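Side-chain contacts in antifreeze protein type II (Clupea harengus, PDB 2PY2), which probably binds ice and restrains its growth with calcium-dependent antifreeze activity, using a C-type lectin-like fold: residues T6-F11 and E35-A40; S62-T67 and W75-S80; E46-V51 and Y85-A90; F16-L21 and D58-W63. All coordinates share one frame; numbering follows the deposited sequence.

Overall arrangement
Interactions 1 and 2 are buried contacts, while 3 and 4 are partly buried. Interaction 1 lets one tryptophan span the ground between the segment leading into strand 9-11 and the end of helix 25-33, and interaction 4 packs a phenylalanine across the same sheet; the two meet through backbone pairing of Lys9 with Phe16. Interaction 2, the most extensive and nearest the centre of the chain, is the only one with direct hydrogen bonds across it, those of a hairpin; it shares strand 62-64 with interaction 4 and joins interaction 1 where Ala40 meets Gly65. Interaction 3 relies on a water instead, linking helix 45-52 to a loop leading toward the calcium region.

Interaction 1: residues T6-F11 and E35-A40; sequences TDWKMF and EGANLA
Between Trp8 and Glu35 the two backbones make their nearest approach, and even there the CA atoms of Trp8 and Glu35 stand 10.9 Å apart. No hydrogen bond joins 6-11 to 35-40; the indole of Trp8 spans the gap. CG of Trp8 sits beside its backbone N, anti to the carbonyl carbon (chi1 -63°), and the six-membered ring leads the way across. The methyl of Ala37 meets that ring at its edge, near the ring plane, with Ala37 CB 3.6 Å from Trp8 CH2. The turn leading into Ala37 is a Schellman motif: Gly36, with positive phi, is the C-prime residue that ends helix 25-33, and the backbone N of Ala37 returns to Cys32 O. In this C-type lectin-like fold the contact sets the N-terminal stretch against the end of the first helix. Glu35 touches the ring with CB alone, which lies 3.8 Å from Trp8 CZ2 in an oblique approach. Its carboxylate plane is turned 22° from that of the indole but does not stack on it. Lys127 of strand 121-128 serves both segments, making a cation-pi contact with Trp8 and a hydrogen bond from NZ to Glu35 O.

Interaction 2: residues S62-T67 and W75-S80; sequences SWIGGT and WFWMDS
The indole of Trp77 meets the corner at 64-66 with the edge of its six-membered ring. Ile64 CD1 lies in the ring plane at that edge, 3.9 Å from Trp77 CH2, and Gly65 C is also near the plane, 3.3 Å from Trp77 CE3. The peptide N of Gly66 comes in obliquely, 3.4 Å from Trp77 CE3; the ring packs directly on the backbone of Gly66, with Trp77 CZ3 filling the place where a side chain would otherwise project and collide. His43 meets the Trp77 ring from elsewhere in the chain. Trp75 also packs on backbone: its CE3 is 3.4 Å from Thr67 C, again obliquely. Backbone bonds join the two strands. Thr67 and Phe76 exchange a pair, Thr67 N to Phe76 O at 3.1 Å and Phe76 N to Thr67 O at 3.0 Å. Beyond them Met78 N reaches Gly65 O at 2.9 Å, the donor in the carbonyl plane, while Trp77 CA adds a CA-H...O contact to the same oxygen. Water 1 accepts from Asp79 N at the type I turn from Trp77 to Ser80 and gives Gly65 O a weak bond. This is the antiparallel hairpin of strands 66-67 and 76-77, characteristic of the C-type lectin-like fold; Trp75, touching the calcium ligand Asp114, has its side chain about 8 Å from the calcium ion.

Interaction 3: residues E46-V51 and Y85-A90; sequences EESTFV and YADWCA
Helix 45-52, the second helix of the C-type lectin-like fold, faces the loop that runs on toward the calcium site, and Ser48 is the helix residue that meets it. The approach is a loose one, with 8.5 Å between the CA atoms of Ser48 and Asp87 and no direct hydrogen bond across. Tyr85 extends its phenol toward the helix, CG lying anti to the backbone N (chi1 171°), and its OH arrives 3.7 Å from Ser48 CB. It is the hydroxyl end of Tyr85 that touches, and Ser48 CB approaches the ring obliquely. The polar side of Ser48 is turned to another partner. Its OG stands 4.4 Å from Asp87 OD2, and water 2 fills the interval: 2.7 Å from Ser48 OG, and donating to Asp87 OD2 at 3.0 Å. One bridging molecule thus ties the helix hydroxyl to the loop carboxylate, which would probably help to place that carboxylate oxygen. Ile42 packs against both Ser48 and Tyr85. On the loop side the backbone of Asp87 is hydrogen-bonded to Trp112 and Cys89 is disulfide-linked to Cys111, so both ties run to strand 111-115. A loop pinned by a disulfide and leading to the calcium ligands Gln92 and Asp94 belongs to the long loop region of a C-type lectin domain; the side chain of Asp87 itself is about 13 Å from the calcium ion.

Interaction 4: residues F16-L21 and D58-W63; sequences FLFNPL and DLIPSW
Phe18 turns the CE1-CZ side of its ring to Ser62 and Ile60. CG of Phe18 points anti to the backbone N (chi1 174°), which carries the phenyl off strand 14-20 and past strand 121-128, where it also touches Ser122 and Ile124, to the segment 58-63. At the ring edge, in its plane, sits the hydroxyl of Ser62, with OG 3.4 Å from Phe18 CE1. Ile60 CD1 approaches the same ring obliquely at its CZ corner, 4.1 Å from Phe18 CZ, although the two side chains as a whole cross at about a right angle. On one face of the phenyl, Pro20 N lies 4.0 Å above the ring plane of Phe18, offset toward the rim. Next to Pro20, Asn19 OD1 accepts from Leu21 N at 3.2 Å in an Asx turn. Thr55 touches both Phe18 and Ser62. The two strands are not neighbours in the main sheet of this C-type lectin-like fold; each pairs with 121-128, and the phenyl bridges over it. Ser62 OG donates to Ile60 O at 2.8 Å, from above the carbonyl plane. The hydroxyl hydrogen is therefore spent within its own segment, and the oxygen is what the aromatic C-H edge meets, so the contact combines apolar packing with a weakly polar touch, without any hydrogen bond across.

Interaction 1: residues T6-F11 and E35-A40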
# COMPACT_ATOMS: atom_id res chain seq x y z
N THR A 6 -1.45 -10.63 -17.62
CA THR A 6 -2.83 -10.26 -17.87
C THR A 6 -3.42 -9.03 -17.16
O THR A 6 -3.24 -7.90 -17.63
CB THR A 6 -3.75 -11.46 -17.61
OG1 THR A 6 -3.27 -12.59 -18.35
CG2 THR A 6 -5.17 -11.16 -18.06
N ASP A 7 -4.12 -9.23 -16.05
CA ASP A 7 -4.77 -8.13 -15.35
C ASP A 7 -3.91 -7.07 -14.67
O ASP A 7 -4.44 -6.12 -14.09
CB ASP A 7 -5.75 -8.71 -14.32
CG ASP A 7 -6.71 -9.71 -14.93
OD1 ASP A 7 -7.49 -9.31 -15.83
OD2 ASP A 7 -6.68 -10.89 -14.51
N TRP A 8 -2.59 -7.20 -14.73
CA TRP A 8 -1.71 -6.23 -14.08
C TRP A 8 -1.42 -5.00 -14.96
O TRP A 8 -1.51 -5.08 -16.18
CB TRP A 8 -0.41 -6.91 -13.66
CG TRP A 8 -0.61 -8.00 -12.64
CD1 TRP A 8 -1.36 -9.14 -12.80
CD2 TRP A 8 -0.07 -8.06 -11.31
NE1 TRP A 8 -1.31 -9.90 -11.65
CE2 TRP A 8 -0.53 -9.26 -10.72
CE3 TRP A 8 0.76 -7.21 -10.57
CZ2 TRP A 8 -0.19 -9.63 -9.41
CZ3 TRP A 8 1.10 -7.58 -9.26
CH2 TRP A 8 0.63 -8.78 -8.70
N LYS A 9 -1.08 -3.88 -14.32
CA LYS A 9 -0.79 -2.63 -15.04
C LYS A 9 0.65 -2.18 -14.80
O LYS A 9 1.14 -2.18 -13.66
CB LYS A 9 -1.75 -1.52 -14.59
CG LYS A 9 -3.23 -1.85 -14.76
CD LYS A 9 -3.62 -2.01 -16.22
CE LYS A 9 -5.13 -2.17 -16.36
NZ LYS A 9 -5.64 -3.38 -15.66
N MET A 10 1.33 -1.78 -15.86
CA MET A 10 2.73 -1.37 -15.76
C MET A 10 3.02 0.10 -15.50
O MET A 10 2.38 0.98 -16.07
CB MET A 10 3.47 -1.79 -17.03
CG MET A 10 4.91 -1.33 -17.08
SD MET A 10 5.61 -1.58 -18.73
CE MET A 10 5.28 0.03 -19.47
N PHE A 11 4.00 0.33 -14.65
CA PHE A 11 4.45 1.68 -14.33
C PHE A 11 5.87 1.65 -13.79
O PHE A 11 6.16 0.99 -12.79
CB PHE A 11 3.55 2.35 -13.29
CG PHE A 11 4.04 3.72 -12.87
CD1 PHE A 11 3.80 4.83 -13.67
CD2 PHE A 11 4.79 3.87 -11.71
CE1 PHE A 11 4.31 6.08 -13.32
CE2 PHE A 11 5.31 5.12 -11.36
CZ PHE A 11 5.06 6.23 -12.16
N GLU A 35 1.18 -14.48 -5.84
CA GLU A 35 1.43 -14.03 -7.20
C GLU A 35 2.86 -13.53 -7.40
O GLU A 35 3.14 -12.82 -8.36
CB GLU A 35 0.45 -12.91 -7.56
CG GLU A 35 -1.01 -13.27 -7.41
CD GLU A 35 -1.44 -14.34 -8.38
OE1 GLU A 35 -1.34 -14.11 -9.61
OE2 GLU A 35 -1.89 -15.42 -7.92
N GLY A 36 3.75 -13.90 -6.50
CA GLY A 36 5.13 -13.46 -6.60
C GLY A 36 5.24 -11.96 -6.41
O GLY A 36 6.17 -11.32 -6.92
N ALA A 37 4.30 -11.40 -5.67
CA ALA A 37 4.26 -9.96 -5.42
C ALA A 37 4.32 -9.60 -3.93
O ALA A 37 4.41 -10.48 -3.07
CB ALA A 37 2.99 -9.36 -6.04
N ASN A 38 4.28 -8.30 -3.64
CA ASN A 38 4.29 -7.78 -2.28
C ASN A 38 3.28 -6.64 -2.26
O ASN A 38 2.99 -6.08 -3.32
CB ASN A 38 5.65 -7.16 -1.93
CG ASN A 38 6.69 -8.19 -1.59
OD1 ASN A 38 6.59 -8.86 -0.57
ND2 ASN A 38 7.70 -8.33 -2.45
N LEU A 39 2.74 -6.31 -1.10
CA LEU A 39 1.86 -5.15 -1.04
C LEU A 39 2.76 -4.05 -1.59
O LEU A 39 3.94 -4.00 -1.27
CB LEU A 39 1.42 -4.86 0.39
CG LEU A 39 0.28 -5.78 0.84
CD1 LEU A 39 -0.01 -5.58 2.32
CD2 LEU A 39 -0.97 -5.48 -0.01
N ALA A 40 2.20 -3.17 -2.41
CA ALA A 40 2.99 -2.14 -3.07
C ALA A 40 3.70 -1.09 -2.24
O ALA A 40 3.22 -0.70 -1.18
CB ALA A 40 2.14 -1.44 -4.12

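Interaction 2: residues S62-T67 and W75-S80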
# COMPACT_ATOMS: atom_id res chain seq x y z
N SER A 62 -7.13 1.60 0.61
CA SER A 62 -6.43 0.35 0.35
C SER A 62 -5.13 0.17 1.15
O SER A 62 -4.44 1.13 1.46
CB SER A 62 -6.08 0.28 -1.14
OG SER A 62 -7.23 0.39 -1.96
N TRP A 63 -4.81 -1.08 1.46
CA TRP A 63 -3.57 -1.40 2.16
C TRP A 63 -2.40 -1.31 1.18
O TRP A 63 -2.54 -1.69 0.01
CB TRP A 63 -3.58 -2.86 2.65
CG TRP A 63 -4.40 -3.14 3.84
CD1 TRP A 63 -5.35 -4.11 3.98
CD2 TRP A 63 -4.28 -2.50 5.11
NE1 TRP A 63 -5.83 -4.11 5.26
CE2 TRP A 63 -5.20 -3.14 5.98
CE3 TRP A 63 -3.49 -1.46 5.61
CZ2 TRP A 63 -5.34 -2.77 7.32
CZ3 TRP A 63 -3.64 -1.09 6.94
CH2 TRP A 63 -4.56 -1.75 7.77
N ILE A 64 -1.27 -0.79 1.65
CA ILE A 64 -0.05 -0.78 0.87
C ILE A 64 0.98 -1.47 1.77
O ILE A 64 0.72 -1.70 2.95
CB ILE A 64 0.39 0.63 0.38
CG1 ILE A 64 0.41 1.64 1.51
CG2 ILE A 64 -0.53 1.06 -0.76
CD1 ILE A 64 0.93 3.01 1.03
N GLY A 65 2.15 -1.79 1.23
CA GLY A 65 3.13 -2.55 1.99
C GLY A 65 4.07 -1.95 3.00
O GLY A 65 5.17 -2.47 3.18
N GLY A 66 3.64 -0.89 3.68
CA GLY A 66 4.53 -0.27 4.65
C GLY A 66 4.04 -0.38 6.08
O GLY A 66 2.84 -0.38 6.33
N THR A 67 4.98 -0.51 7.02
CA THR A 67 4.62 -0.60 8.43
C THR A 67 5.80 -0.20 9.31
O THR A 67 6.95 -0.22 8.86
CB THR A 67 4.19 -2.04 8.86
OG1 THR A 67 5.34 -2.75 9.34
CG2 THR A 67 3.58 -2.82 7.70
N TRP A 75 9.97 2.96 9.64
CA TRP A 75 9.16 2.43 8.56
C TRP A 75 9.88 1.58 7.52
O TRP A 75 10.97 1.92 7.06
CB TRP A 75 8.46 3.58 7.84
CG TRP A 75 7.58 4.36 8.75
CD1 TRP A 75 7.95 5.42 9.53
CD2 TRP A 75 6.22 4.08 9.07
NE1 TRP A 75 6.90 5.82 10.32
CE2 TRP A 75 5.82 5.01 10.06
CE3 TRP A 75 5.29 3.13 8.63
CZ2 TRP A 75 4.54 5.02 10.61
CZ3 TRP A 75 4.01 3.13 9.17
CH2 TRP A 75 3.65 4.07 10.16
N PHE A 76 9.26 0.46 7.15
CA PHE A 76 9.82 -0.44 6.16
C PHE A 76 8.76 -0.85 5.15
O PHE A 76 7.58 -0.96 5.49
CB PHE A 76 10.34 -1.71 6.84
CG PHE A 76 11.46 -1.47 7.80
CD1 PHE A 76 12.76 -1.31 7.33
CD2 PHE A 76 11.23 -1.39 9.15
CE1 PHE A 76 13.81 -1.07 8.21
CE2 PHE A 76 12.27 -1.15 10.05
CZ PHE A 76 13.56 -0.99 9.58
N TRP A 77 9.21 -1.06 3.91
CA TRP A 77 8.35 -1.53 2.82
C TRP A 77 8.64 -3.03 2.75
O TRP A 77 9.78 -3.45 2.91
CB TRP A 77 8.75 -0.90 1.49
CG TRP A 77 8.35 0.52 1.30
CD1 TRP A 77 9.19 1.57 1.03
CD2 TRP A 77 7.02 1.06 1.28
NE1 TRP A 77 8.47 2.72 0.84
CE2 TRP A 77 7.13 2.44 0.99
CE3 TRP A 77 5.75 0.51 1.48
CZ2 TRP A 77 6.01 3.28 0.89
CZ3 TRP A 77 4.63 1.35 1.38
CH2 TRP A 77 4.78 2.72 1.09
N MET A 78 7.62 -3.83 2.48
CA MET A 78 7.79 -5.28 2.40
C MET A 78 8.68 -5.73 1.24
O MET A 78 9.22 -6.83 1.28
CB MET A 78 6.43 -5.97 2.29
CG MET A 78 5.63 -5.95 3.57
SD MET A 78 6.53 -6.67 4.98
CE MET A 78 6.51 -8.41 4.51
N ASP A 79 8.84 -4.89 0.22
CA ASP A 79 9.68 -5.26 -0.91
C ASP A 79 11.12 -4.78 -0.72
O ASP A 79 11.92 -4.81 -1.66
CB ASP A 79 9.11 -4.70 -2.22
CG ASP A 79 9.04 -3.19 -2.25
OD1 ASP A 79 9.57 -2.54 -1.32
OD2 ASP A 79 8.44 -2.64 -3.20
N SER A 80 11.44 -4.36 0.50
CA SER A 80 12.77 -3.89 0.88
C SER A 80 13.33 -2.67 0.14
O SER A 80 14.54 -2.46 0.11
CB SER A 80 13.78 -5.04 0.80
OG SER A 80 14.04 -5.40 -0.55
O HOH W 1 6.27 -3.00 -0.10

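Interaction 3: residues E46-V51 and Y85-A90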
# COMPACT_ATOMS: atom_id res chain seq x y z
N GLU A 46 4.12 10.70 -8.75
CA GLU A 46 3.77 10.10 -10.02
C GLU A 46 3.28 8.66 -9.82
O GLU A 46 2.31 8.21 -10.44
CB GLU A 46 4.98 10.12 -10.96
CG GLU A 46 5.41 11.52 -11.42
CD GLU A 46 5.66 12.50 -10.27
OE1 GLU A 46 6.54 12.24 -9.41
OE2 GLU A 46 4.96 13.54 -10.22
N GLU A 47 3.96 7.93 -8.94
CA GLU A 47 3.59 6.55 -8.67
C GLU A 47 2.28 6.53 -7.88
O GLU A 47 1.41 5.69 -8.11
CB GLU A 47 4.70 5.86 -7.88
CG GLU A 47 4.72 4.36 -8.04
CD GLU A 47 6.09 3.77 -7.72
OE1 GLU A 47 6.58 2.95 -8.53
OE2 GLU A 47 6.67 4.12 -6.67
N SER A 48 2.16 7.46 -6.95
CA SER A 48 0.96 7.56 -6.13
C SER A 48 -0.25 7.80 -7.01
O SER A 48 -1.29 7.19 -6.81
CB SER A 48 1.08 8.71 -5.13
OG SER A 48 -0.13 8.85 -4.42
N THR A 49 -0.11 8.69 -7.98
CA THR A 49 -1.20 9.00 -8.88
C THR A 49 -1.57 7.78 -9.72
O THR A 49 -2.75 7.47 -9.90
CB THR A 49 -0.81 10.19 -9.78
OG1 THR A 49 -0.61 11.34 -8.94
CG2 THR A 49 -1.90 10.49 -10.80
N PHE A 50 -0.56 7.08 -10.23
CA PHE A 50 -0.80 5.89 -11.03
C PHE A 50 -1.58 4.84 -10.25
O PHE A 50 -2.53 4.25 -10.76
CB PHE A 50 0.52 5.26 -11.50
CG PHE A 50 0.33 4.00 -12.28
CD1 PHE A 50 0.03 4.05 -13.64
CD2 PHE A 50 0.39 2.76 -11.66
CE1 PHE A 50 -0.21 2.88 -14.37
CE2 PHE A 50 0.15 1.58 -12.37
CZ PHE A 50 -0.15 1.64 -13.72
N VAL A 51 -1.18 4.61 -9.00
CA VAL A 51 -1.88 3.62 -8.19
C VAL A 51 -3.29 4.09 -7.86
O VAL A 51 -4.23 3.30 -7.85
CB VAL A 51 -1.10 3.28 -6.90
CG1 VAL A 51 0.24 2.65 -7.25
CG2 VAL A 51 -0.89 4.53 -6.08
N TYR A 85 9.52 8.46 0.28
CA TYR A 85 8.35 9.24 -0.08
C TYR A 85 7.22 8.86 0.85
O TYR A 85 7.13 7.72 1.29
CB TYR A 85 7.93 8.93 -1.52
CG TYR A 85 6.60 9.52 -1.92
CD1 TYR A 85 6.50 10.83 -2.39
CD2 TYR A 85 5.42 8.78 -1.82
CE1 TYR A 85 5.27 11.38 -2.75
CE2 TYR A 85 4.20 9.32 -2.17
CZ TYR A 85 4.12 10.62 -2.64
OH TYR A 85 2.90 11.15 -2.98
N ALA A 86 6.37 9.84 1.16
CA ALA A 86 5.21 9.63 2.02
C ALA A 86 4.10 10.60 1.62
O ALA A 86 4.37 11.67 1.06
CB ALA A 86 5.59 9.83 3.48
N ASP A 87 2.86 10.22 1.90
CA ASP A 87 1.71 11.06 1.59
C ASP A 87 0.78 11.06 2.80
O ASP A 87 -0.42 10.86 2.68
CB ASP A 87 1.00 10.52 0.34
CG ASP A 87 -0.15 11.40 -0.11
OD1 ASP A 87 -0.05 12.64 0.03
OD2 ASP A 87 -1.16 10.86 -0.61
N TRP A 88 1.35 11.29 3.98
CA TRP A 88 0.59 11.30 5.22
C TRP A 88 -0.53 12.33 5.32
O TRP A 88 -0.38 13.48 4.89
CB TRP A 88 1.53 11.50 6.41
CG TRP A 88 2.58 10.46 6.57
CD1 TRP A 88 3.93 10.63 6.50
CD2 TRP A 88 2.37 9.07 6.86
NE1 TRP A 88 4.58 9.44 6.73
CE2 TRP A 88 3.64 8.47 6.96
CE3 TRP A 88 1.22 8.28 7.05
CZ2 TRP A 88 3.80 7.11 7.24
CZ3 TRP A 88 1.39 6.93 7.33
CH2 TRP A 88 2.67 6.36 7.42
N CYS A 89 -1.65 11.91 5.89
CA CYS A 89 -2.77 12.80 6.12
C CYS A 89 -2.31 13.72 7.25
O CYS A 89 -1.29 13.47 7.89
CB CYS A 89 -4.00 12.04 6.59
SG CYS A 89 -4.88 11.02 5.36
N ALA A 90 -3.08 14.78 7.51
CA ALA A 90 -2.75 15.70 8.58
C ALA A 90 -2.71 14.92 9.90
O ALA A 90 -3.59 14.11 10.16
CB ALA A 90 -3.79 16.81 8.66
O HOH W 2 -0.85 8.22 -1.93

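Interaction 4: residues F16-L21 and D58-W63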
# COMPACT_ATOMS: atom_id res chain seq x y z
N PHE A 16 1.40 -3.53 -11.36
CA PHE A 16 0.51 -3.30 -10.23
C PHE A 16 -0.84 -3.95 -10.39
O PHE A 16 -1.32 -4.15 -11.51
CB PHE A 16 0.31 -1.79 -10.04
CG PHE A 16 1.55 -1.06 -9.66
CD1 PHE A 16 1.83 -0.77 -8.32
CD2 PHE A 16 2.46 -0.64 -10.63
CE1 PHE A 16 2.97 -0.08 -7.97
CE2 PHE A 16 3.62 0.05 -10.28
CZ PHE A 16 3.88 0.33 -8.95
N LEU A 17 -1.46 -4.29 -9.26
CA LEU A 17 -2.77 -4.90 -9.28
C LEU A 17 -3.58 -4.45 -8.08
O LEU A 17 -3.06 -4.40 -6.96
CB LEU A 17 -2.67 -6.42 -9.29
CG LEU A 17 -4.00 -7.17 -9.33
CD1 LEU A 17 -4.68 -6.90 -10.67
CD2 LEU A 17 -3.78 -8.66 -9.16
N PHE A 18 -4.83 -4.11 -8.33
CA PHE A 18 -5.75 -3.70 -7.28
C PHE A 18 -6.54 -4.95 -6.90
O PHE A 18 -7.18 -5.57 -7.76
CB PHE A 18 -6.72 -2.62 -7.78
CG PHE A 18 -7.79 -2.25 -6.78
CD1 PHE A 18 -7.48 -1.57 -5.60
CD2 PHE A 18 -9.12 -2.57 -7.03
CE1 PHE A 18 -8.48 -1.22 -4.69
CE2 PHE A 18 -10.13 -2.22 -6.11
CZ PHE A 18 -9.81 -1.55 -4.94
N ASN A 19 -6.46 -5.33 -5.63
CA ASN A 19 -7.19 -6.50 -5.13
C ASN A 19 -8.38 -5.95 -4.36
O ASN A 19 -8.22 -5.41 -3.27
CB ASN A 19 -6.27 -7.32 -4.22
CG ASN A 19 -6.96 -8.54 -3.65
OD1 ASN A 19 -8.08 -8.86 -4.01
ND2 ASN A 19 -6.27 -9.23 -2.75
N PRO A 20 -9.60 -6.06 -4.91
CA PRO A 20 -10.77 -5.54 -4.21
C PRO A 20 -11.21 -6.33 -2.98
O PRO A 20 -11.98 -5.82 -2.16
CB PRO A 20 -11.84 -5.50 -5.30
CG PRO A 20 -11.49 -6.69 -6.13
CD PRO A 20 -9.98 -6.60 -6.23
N LEU A 21 -10.72 -7.55 -2.83
CA LEU A 21 -11.09 -8.38 -1.69
C LEU A 21 -10.74 -7.71 -0.36
O LEU A 21 -9.64 -7.20 -0.20
CB LEU A 21 -10.38 -9.73 -1.80
CG LEU A 21 -10.72 -10.81 -0.78
CD1 LEU A 21 -12.23 -11.00 -0.68
CD2 LEU A 21 -10.03 -12.11 -1.21
N ASP A 58 -13.94 6.17 -7.02
CA ASP A 58 -14.19 6.41 -5.60
C ASP A 58 -12.91 6.47 -4.79
O ASP A 58 -12.93 6.85 -3.62
CB ASP A 58 -15.07 5.31 -5.02
CG ASP A 58 -16.27 5.02 -5.87
OD1 ASP A 58 -17.12 4.22 -5.44
OD2 ASP A 58 -16.35 5.59 -6.99
N LEU A 59 -11.79 6.10 -5.41
CA LEU A 59 -10.50 6.11 -4.72
C LEU A 59 -10.68 5.36 -3.41
O LEU A 59 -10.63 5.95 -2.32
CB LEU A 59 -10.02 7.54 -4.47
CG LEU A 59 -9.68 8.34 -5.73
CD1 LEU A 59 -9.24 9.75 -5.32
CD2 LEU A 59 -8.57 7.64 -6.50
N ILE A 60 -10.88 4.06 -3.54
CA ILE A 60 -11.13 3.17 -2.41
C ILE A 60 -9.93 2.97 -1.48
O ILE A 60 -8.83 2.65 -1.94
CB ILE A 60 -11.59 1.79 -2.94
CG1 ILE A 60 -12.86 1.97 -3.78
CG2 ILE A 60 -11.88 0.84 -1.79
CD1 ILE A 60 -13.20 0.76 -4.64
N PRO A 61 -10.14 3.17 -0.17
CA PRO A 61 -9.10 3.01 0.86
C PRO A 61 -8.46 1.64 0.67
O PRO A 61 -9.16 0.62 0.58
CB PRO A 61 -9.89 3.11 2.16
CG PRO A 61 -10.94 4.11 1.81
CD PRO A 61 -11.40 3.65 0.44
N SER A 62 -7.13 1.60 0.61
CA SER A 62 -6.43 0.35 0.35
C SER A 62 -5.13 0.17 1.15
O SER A 62 -4.44 1.13 1.46
CB SER A 62 -6.08 0.28 -1.14
OG SER A 62 -7.23 0.39 -1.96
N TRP A 63 -4.81 -1.08 1.46
CA TRP A 63 -3.57 -1.40 2.16
C TRP A 63 -2.40 -1.31 1.18
O TRP A 63 -2.54 -1.69 0.01
CB TRP A 63 -3.58 -2.86 2.65
CG TRP A 63 -4.40 -3.14 3.84
CD1 TRP A 63 -5.35 -4.11 3.98
CD2 TRP A 63 -4.28 -2.50 5.11
NE1 TRP A 63 -5.83 -4.11 5.26
CE2 TRP A 63 -5.20 -3.14 5.98
CE3 TRP A 63 -3.49 -1.46 5.61
CZ2 TRP A 63 -5.34 -2.77 7.32
CZ3 TRP A 63 -3.64 -1.09 6.94
CH2 TRP A 63 -4.56 -1.75 7.77